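Local coordinates for protein DNA replication factor Cdt1 (Mus musculus, PDB 3A4C) that licenses DNA replication by cooperating with CDC6 and the origin recognition complex to load the MCM complex onto DNA, and also promotes stable kinetochore-microtubule attachments in mitosis, at residues L62-L67 and L71-I76. Sequence-based numbering, arbitrary orientation.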
loop_
_atom_site.group_PDB
_atom_site.type_symbol
_atom_site.label_atom_id
_atom_site.label_comp_id
_atom_site.label_asym_id
_atom_site.label_seq_id
_atom_site.Cartn_x
_atom_site.Cartn_y
_atom_site.Cartn_z
ATOM N N LEU A 62 -0.561 3.172 -5.202
ATOM C CA LEU A 62 -1.190 4.377 -4.651
ATOM C C LEU A 62 -0.589 4.722 -3.295
ATOM O O LEU A 62 -0.311 5.879 -3.002
ATOM C CB LEU A 62 -2.697 4.181 -4.502
ATOM C CG LEU A 62 -3.534 4.095 -5.773
ATOM C CD1 LEU A 62 -5.025 4.208 -5.402
ATOM C CD2 LEU A 62 -3.145 5.199 -6.732
ATOM N N LEU A 63 -0.382 3.706 -2.467
ATOM C CA LEU A 63 0.199 3.898 -1.141
ATOM C C LEU A 63 1.627 4.440 -1.247
ATOM O O LEU A 63 2.049 5.301 -0.464
ATOM C CB LEU A 63 0.205 2.546 -0.429
ATOM C CG LEU A 63 -0.068 2.361 1.058
ATOM C CD1 LEU A 63 -1.081 3.371 1.622
ATOM C CD2 LEU A 63 -0.532 0.916 1.259
ATOM N N ALA A 64 2.377 3.924 -2.217
ATOM C CA ALA A 64 3.749 4.376 -2.450
ATOM C C ALA A 64 3.769 5.827 -2.901
ATOM O O ALA A 64 4.704 6.568 -2.604
ATOM C CB ALA A 64 4.449 3.481 -3.487
ATOM N N GLU A 65 2.731 6.223 -3.626
ATOM C CA GLU A 65 2.596 7.593 -4.106
ATOM C C GLU A 65 2.160 8.543 -2.995
ATOM O O GLU A 65 2.604 9.691 -2.940
ATOM C CB GLU A 65 1.601 7.634 -5.266
ATOM C CG GLU A 65 2.222 7.089 -6.547
ATOM C CD GLU A 65 1.207 6.687 -7.574
ATOM O OE1 GLU A 65 -0.014 6.774 -7.295
ATOM O OE2 GLU A 65 1.637 6.277 -8.670
ATOM N N LEU A 66 1.299 8.058 -2.102
ATOM C CA LEU A 66 0.810 8.886 -1.000
ATOM C C LEU A 66 1.815 8.987 0.140
ATOM O O LEU A 66 1.907 10.024 0.796
ATOM C CB LEU A 66 -0.529 8.370 -0.467
ATOM C CG LEU A 66 -1.769 9.019 -1.088
ATOM C CD1 LEU A 66 -1.897 8.610 -2.526
ATOM C CD2 LEU A 66 -3.029 8.649 -0.324
ATOM N N LEU A 67 2.563 7.911 0.373
ATOM C CA LEU A 67 3.475 7.846 1.514
ATOM C C LEU A 67 4.883 7.437 1.076
ATOM O O LEU A 67 5.401 6.409 1.511
ATOM C CB LEU A 67 2.951 6.849 2.550
ATOM C CG LEU A 67 1.542 7.102 3.092
ATOM C CD1 LEU A 67 1.021 5.887 3.838
ATOM C CD2 LEU A 67 1.522 8.327 3.989
ATOM N N LEU A 71 7.016 3.977 2.024
ATOM C CA LEU A 71 6.990 2.867 1.079
ATOM C C LEU A 71 7.781 3.190 -0.179
ATOM O O LEU A 71 7.421 4.097 -0.926
ATOM C CB LEU A 71 5.538 2.556 0.711
ATOM C CG LEU A 71 5.221 1.318 -0.126
ATOM C CD1 LEU A 71 5.853 0.099 0.473
ATOM C CD2 LEU A 71 3.713 1.136 -0.191
ATOM N N SER A 72 8.849 2.430 -0.411
ATOM C CA SER A 72 9.722 2.641 -1.555
ATOM C C SER A 72 9.623 1.448 -2.512
ATOM O O SER A 72 9.466 0.310 -2.076
ATOM C CB SER A 72 11.166 2.801 -1.060
ATOM O OG SER A 72 11.899 3.678 -1.892
ATOM N N LEU A 73 9.696 1.717 -3.811
ATOM C CA LEU A 73 9.697 0.669 -4.828
ATOM C C LEU A 73 10.987 0.769 -5.618
ATOM O O LEU A 73 11.374 1.860 -6.031
ATOM C CB LEU A 73 8.527 0.860 -5.778
ATOM C CG LEU A 73 7.154 0.922 -5.122
ATOM C CD1 LEU A 73 6.122 1.369 -6.137
ATOM C CD2 LEU A 73 6.814 -0.447 -4.578
ATOM N N HIS A 74 11.656 -0.361 -5.836
ATOM C CA HIS A 74 12.932 -0.345 -6.559
ATOM C C HIS A 74 12.975 -1.464 -7.595
ATOM O O HIS A 74 12.904 -2.630 -7.257
ATOM C CB HIS A 74 14.098 -0.458 -5.560
ATOM C CG HIS A 74 15.462 -0.423 -6.189
ATOM N ND1 HIS A 74 15.852 0.552 -7.084
ATOM C CD2 HIS A 74 16.544 -1.221 -6.010
ATOM C CE1 HIS A 74 17.106 0.337 -7.452
ATOM N NE2 HIS A 74 17.548 -0.732 -6.815
ATOM N N ARG A 75 13.080 -1.100 -8.864
ATOM C CA ARG A 75 13.195 -2.102 -9.909
ATOM C C ARG A 75 14.595 -2.702 -9.928
ATOM O O ARG A 75 15.584 -1.978 -10.008
ATOM C CB ARG A 75 12.878 -1.493 -11.272
ATOM C CG ARG A 75 11.420 -1.012 -11.432
ATOM C CD ARG A 75 11.149 -0.624 -12.883
ATOM N NE ARG A 75 9.840 0.004 -13.048
ATOM C CZ ARG A 75 9.610 1.302 -12.851
ATOM N NH1 ARG A 75 10.602 2.103 -12.488
ATOM N NH2 ARG A 75 8.390 1.803 -13.019
ATOM N N ILE A 76 14.664 -4.026 -9.856
ATOM C CA ILE A 76 15.911 -4.747 -10.106
ATOM C C ILE A 76 15.620 -5.829 -11.133
ATOM O O ILE A 76 14.847 -6.746 -10.873
ATOM C CB ILE A 76 16.465 -5.383 -8.818
ATOM C CG1 ILE A 76 16.586 -4.329 -7.718
ATOM C CG2 ILE A 76 17.821 -6.028 -9.087
ATOM C CD1 ILE A 76 17.108 -4.867 -6.377
HETATM O O HOH W 1 7.233 5.733 -3.143
#
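Leu-71 begins its strand pressed against Leu-63 and Ala-64 in the last turns of helix 53-66, and its side chain can be followed inward atom by atom. Leu-71 CB sits 3.9 Å from Leu-67 O and close to Ala-64 CA. Leu-71 CG then lies over the alanine, 4.1 Å from Ala-64 CB. With CG anti to the backbone N (chi1 -172°), the CB-CG bond runs back along the helix, against its direction. Leu-71 CD2 turns more across it and meets Leu-63 CB at 3.8 Å, close to Ala-64 N as well. The side chains of Leu-63 and Leu-71 cross at about a right angle. This is the step from the recognition-helix position into the wing of a winged-helix domain, here the C-terminal domain of Cdt1: helix 53-66 gives way through a four-residue loop to strand 71-76, which pairs antiparallel with strand 79-84. Leu-71 also touches Leu-22 of helix 3-27 and Val-82 of the neighbouring strand. The loop is closed by a nearly straight backbone bond, Leu-71 N to Leu-67 O at 3.0 Å (174° at the hydrogen). A water donates to both Ala-64 O and Leu-71 O, making a second link between helix and strand. Two residues on, Leu-73 reaches back to the same alanine, Leu-73 CD1 lying 3.8 Å from Ala-64 CB, at the more open margin of the contact.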